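Local coordinates for general odorant-binding protein 28a (Drosophila melanogaster, PDB 6QQ4) that probably binds small hydrophobic odorants such as the floral odour beta-ionone and carries them in the fluid around olfactory neurons, at residues Q34-S37 against G41-L44; E68-Y73 against I83-G88. All blocks are in the same frame, centred on the assembly; numbering follows the deposited sequence.

In the fold
From the N terminus the chain runs through helix 2-20 and helix 24-31 before reaching contact 1, where loop 34-37 turns back onto the first turn of helix 39-52. It is a very local closure, with three residues between its segments. Helix 39-52 then leads on to helix 66-74, the first partner in contact 2, where helix 78-91 packs against it after a short connection. The two contacts follow each other in series, neither enclosing nor crossing the other. They lie on opposite sides of the chain's centre, their own centres about 20 Å apart; helix 39-52 carries one side of contact 1 near its start, and near its other end Met49 and Ile52 touch Tyr73 of 68-73.

Contact 1: Q34-S37 against G41-L44; sequences QPAS and GKCL
Ala36 sets its methyl group against the peptide that joins Gly41 to Lys42. CB lies over the face of this peptide, 3.6 Å from Lys42 N and 3.8 Å from Gly41 C, so the contact is van der Waals packing of a methyl on a flat backbone unit. Gly41 has no side chain of its own, and the loop comes close: the CA atoms of Ala36 and Gly41 are 5.3 Å apart. The only side-chain-to-side-chain touch is made by the base of Lys42, whose CG sits 3.7 Å from Ala36 CB. The first torsion explains this. With chi1 at -63°, CG stands beside the backbone N and opposite the carbonyl carbon, on the same side of the helix as the approaching methyl. Beyond CG the chain runs on fully extended, and the Lys42 side chain also touches Glu105 of helix 100-117.

The loop is hydrogen-bonded to three helices, with Gln34 O accepting from Arg45 NH1 of helix 39-52, Ala36 N donating to Glu105 OE2 of helix 100-117, and Ser37 OG pairing with Glu29 OE2 of helix 24-31. In this disulfide-linked, all-helical PBP/GOBP fold it thus joins helix 24-31 to helix 39-52, which is tied by the Cys43-Cys101 bridge to helix 100-117, while Leu44 packs between helix 2-20 and helix 24-31.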
loop_
_atom_site.group_PDB
_atom_site.type_symbol
_atom_site.label_atom_id
_atom_site.label_comp_id
_atom_site.label_asym_id
_atom_site.label_seq_id
_atom_site.Cartn_x
_atom_site.Cartn_y
_atom_site.Cartn_z
ATOM N N GLN A 34 -6.342 7.937 -1.045
ATOM C CA GLN A 34 -7.688 7.757 -1.549
ATOM C C GLN A 34 -7.778 6.427 -2.301
ATOM O O GLN A 34 -6.749 5.847 -2.648
ATOM C CB GLN A 34 -8.061 8.937 -2.459
ATOM C CG GLN A 34 -8.035 10.264 -1.737
ATOM C CD GLN A 34 -8.193 11.442 -2.671
ATOM O OE1 GLN A 34 -7.865 11.367 -3.863
ATOM N NE2 GLN A 34 -8.722 12.537 -2.140
ATOM N N PRO A 35 -9.001 5.930 -2.544
ATOM C CA PRO A 35 -9.135 4.811 -3.490
ATOM C C PRO A 35 -8.644 5.174 -4.898
ATOM O O PRO A 35 -8.708 6.332 -5.302
ATOM C CB PRO A 35 -10.643 4.533 -3.503
ATOM C CG PRO A 35 -11.281 5.752 -2.903
ATOM C CD PRO A 35 -10.290 6.315 -1.951
ATOM N N ALA A 36 -8.158 4.191 -5.640
ATOM C CA ALA A 36 -7.763 4.430 -7.021
ATOM C C ALA A 36 -9.017 4.592 -7.863
ATOM O O ALA A 36 -9.877 3.723 -7.851
ATOM C CB ALA A 36 -6.902 3.282 -7.547
ATOM N N SER A 37 -9.129 5.698 -8.595
ATOM C CA SER A 37 -10.306 5.914 -9.435
ATOM C C SER A 37 -10.102 5.372 -10.851
ATOM O O SER A 37 -11.028 5.385 -11.653
ATOM C CB SER A 37 -10.668 7.403 -9.489
ATOM O OG SER A 37 -9.658 8.142 -10.141
ATOM N N GLY A 41 -4.164 3.271 -11.891
ATOM C CA GLY A 41 -3.842 3.636 -10.526
ATOM C C GLY A 41 -3.831 2.418 -9.612
ATOM O O GLY A 41 -3.026 2.330 -8.694
ATOM N N LYS A 42 -4.736 1.477 -9.850
ATOM C CA LYS A 42 -4.685 0.194 -9.137
ATOM C C LYS A 42 -3.404 -0.569 -9.481
ATOM O O LYS A 42 -2.771 -1.208 -8.614
ATOM C CB LYS A 42 -5.887 -0.677 -9.485
ATOM C CG LYS A 42 -7.237 -0.096 -9.081
ATOM C CD LYS A 42 -8.350 -1.078 -9.441
ATOM C CE LYS A 42 -9.702 -0.496 -9.118
ATOM N NZ LYS A 42 -10.786 -1.438 -9.561
ATOM N N CYS A 43 -3.029 -0.527 -10.757
ATOM C CA CYS A 43 -1.812 -1.211 -11.164
ATOM C C CYS A 43 -0.590 -0.436 -10.630
ATOM O O CYS A 43 0.431 -1.032 -10.312
ATOM C CB CYS A 43 -1.745 -1.371 -12.686
ATOM S SG CYS A 43 -2.896 -2.588 -13.377
ATOM N N LEU A 44 -0.691 0.888 -10.537
ATOM C CA LEU A 44 0.397 1.668 -9.945
ATOM C C LEU A 44 0.614 1.160 -8.520
ATOM O O LEU A 44 1.718 0.819 -8.111
ATOM C CB LEU A 44 0.085 3.166 -9.955
ATOM C CG LEU A 44 1.073 4.097 -9.238
ATOM C CD1 LEU A 44 2.459 4.017 -9.874
ATOM C CD2 LEU A 44 0.567 5.527 -9.236
#

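Contact 2: E68-Y73 against I83-G88; sequences EKAKQY and IALEIG
Two consecutive helices of the all-helical PBP/GOBP fold, 66-74 and 78-91, meet here through a small apolar interface in which alanine lies against alanine. Ala70 and Ala84 point their methyls at each other, and the CB atoms stand 3.9 Å apart. Such short side chains let the backbones come near, with the two CA atoms at 5.8 Å. Leu85 borders this pair. Its CB leaves the helix obliquely, but chi1 of -82° swings CG toward the partner helix, bringing it to 4.3 Å from Ala70 CB; the CD2 branch lies nearly as close, at 4.4 Å. The methyl of Ala70 is therefore met by Ala84 and by the branched end of Leu85, with Leu81 from the same helix adding a further apolar neighbour.

Helix 66-74 is kinked at Gln72 and Tyr73. Bonds from Gln72 N to Lys69 O and from Tyr73 N to Ala70 O span three residues, as in a tightened 3-10 turn. At the kink, Tyr73 makes a T-shaped (edge-to-face) stack with Phe111 of helix 100-117. A pentaethylene glycol, probably from the crystallisation liquor, lies about 4 Å from the side chain of Ala84. Helix 78-91 keeps its regular four-residue spacing, with Gly88 N donating to Ala84 O at 2.8 Å.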
loop_
_atom_site.group_PDB
_atom_site.type_symbol
_atom_site.label_atom_id
_atom_site.label_comp_id
_atom_site.label_asym_id
_atom_site.label_seq_id
_atom_site.Cartn_x
_atom_site.Cartn_y
_atom_site.Cartn_z
ATOM N N GLU A 68 10.318 -4.190 8.423
ATOM C CA GLU A 68 10.803 -3.633 7.167
ATOM C C GLU A 68 9.630 -3.236 6.277
ATOM O O GLU A 68 9.710 -2.241 5.569
ATOM C CB GLU A 68 11.716 -4.629 6.448
ATOM N N LYS A 69 8.540 -4.002 6.348
ATOM C CA LYS A 69 7.330 -3.731 5.566
ATOM C C LYS A 69 6.491 -2.584 6.140
ATOM O O LYS A 69 6.250 -1.569 5.475
ATOM C CB LYS A 69 6.463 -4.992 5.471
ATOM C CG LYS A 69 6.743 -5.896 4.272
ATOM C CD LYS A 69 8.080 -6.600 4.378
ATOM C CE LYS A 69 8.202 -7.728 3.355
ATOM N NZ LYS A 69 7.142 -8.765 3.510
ATOM N N ALA A 70 6.038 -2.755 7.377
ATOM C CA ALA A 70 5.159 -1.783 8.022
ATOM C C ALA A 70 5.797 -0.391 8.150
ATOM O O ALA A 70 5.100 0.629 8.044
ATOM C CB ALA A 70 4.727 -2.297 9.399
ATOM N N LYS A 71 7.112 -0.340 8.361
ATOM C CA LYS A 71 7.793 0.947 8.510
ATOM C C LYS A 71 7.807 1.735 7.195
ATOM O O LYS A 71 8.071 2.937 7.196
ATOM C CB LYS A 71 9.223 0.763 9.030
ATOM C CG LYS A 71 10.246 0.450 7.961
ATOM C CD LYS A 71 11.657 0.707 8.471
ATOM C CE LYS A 71 12.663 0.698 7.327
ATOM N NZ LYS A 71 14.059 0.436 7.775
ATOM N N GLN A 72 7.514 1.057 6.083
ATOM C CA GLN A 72 7.388 1.722 4.785
ATOM C C GLN A 72 6.062 2.466 4.678
ATOM O O GLN A 72 5.844 3.216 3.727
ATOM C CB GLN A 72 7.499 0.723 3.627
ATOM C CG GLN A 72 8.762 -0.117 3.634
ATOM C CD GLN A 72 10.018 0.710 3.833
ATOM O OE1 GLN A 72 10.779 0.482 4.776
ATOM N NE2 GLN A 72 10.250 1.670 2.940
ATOM N N TYR A 73 5.181 2.252 5.652
ATOM C CA TYR A 73 3.879 2.913 5.680
ATOM C C TYR A 73 3.748 3.949 6.811
ATOM O O TYR A 73 3.107 4.988 6.643
ATOM C CB TYR A 73 2.760 1.876 5.827
ATOM C CG TYR A 73 2.385 1.125 4.568
ATOM C CD1 TYR A 73 1.461 1.651 3.669
ATOM C CD2 TYR A 73 2.925 -0.127 4.295
ATOM C CE1 TYR A 73 1.098 0.959 2.527
ATOM C CE2 TYR A 73 2.568 -0.827 3.154
ATOM C CZ TYR A 73 1.652 -0.280 2.275
ATOM O OH TYR A 73 1.298 -0.973 1.141
ATOM N N ILE A 83 0.446 -0.720 15.227
ATOM C CA ILE A 83 -0.885 -0.776 14.625
ATOM C C ILE A 83 -0.853 -1.295 13.184
ATOM O O ILE A 83 -1.668 -2.135 12.799
ATOM C CB ILE A 83 -1.547 0.600 14.647
ATOM C CG1 ILE A 83 -1.757 1.062 16.090
ATOM C CG2 ILE A 83 -2.865 0.571 13.875
ATOM C CD1 ILE A 83 -2.413 2.415 16.201
ATOM N N ALA A 84 0.086 -0.788 12.398
ATOM C CA ALA A 84 0.269 -1.239 11.020
ATOM C C ALA A 84 0.494 -2.743 10.974
ATOM O O ALA A 84 -0.089 -3.450 10.146
ATOM C CB ALA A 84 1.428 -0.517 10.377
ATOM N N LEU A 85 1.343 -3.228 11.875
ATOM C CA LEU A 85 1.579 -4.655 11.987
ATOM C C LEU A 85 0.266 -5.394 12.159
ATOM O O LEU A 85 0.032 -6.412 11.517
ATOM C CB LEU A 85 2.516 -4.956 13.152
ATOM C CG LEU A 85 4.001 -4.781 12.836
ATOM C CD1 LEU A 85 4.822 -4.711 14.114
ATOM C CD2 LEU A 85 4.469 -5.925 11.941
ATOM N N GLU A 86 -0.606 -4.859 13.008
ATOM C CA GLU A 86 -1.892 -5.493 13.249
ATOM C C GLU A 86 -2.790 -5.378 12.023
ATOM O O GLU A 86 -3.570 -6.280 11.738
ATOM C CB GLU A 86 -2.565 -4.881 14.472
ATOM C CG GLU A 86 -1.779 -5.135 15.748
ATOM C CD GLU A 86 -2.270 -4.319 16.928
ATOM O OE1 GLU A 86 -3.494 -4.082 17.033
ATOM O OE2 GLU A 86 -1.422 -3.910 17.749
ATOM N N ILE A 87 -2.668 -4.266 11.303
ATOM C CA ILE A 87 -3.431 -4.052 10.076
ATOM C C ILE A 87 -3.025 -5.071 9.013
ATOM O O ILE A 87 -3.881 -5.628 8.321
ATOM C CB ILE A 87 -3.246 -2.610 9.569
ATOM C CG1 ILE A 87 -3.958 -1.642 10.528
ATOM C CG2 ILE A 87 -3.737 -2.465 8.109
ATOM C CD1 ILE A 87 -3.736 -0.181 10.226
ATOM N N GLY A 88 -1.725 -5.339 8.915
ATOM C CA GLY A 88 -1.228 -6.388 8.041
ATOM C C GLY A 88 -1.858 -7.746 8.318
ATOM O O GLY A 88 -2.301 -8.441 7.400
#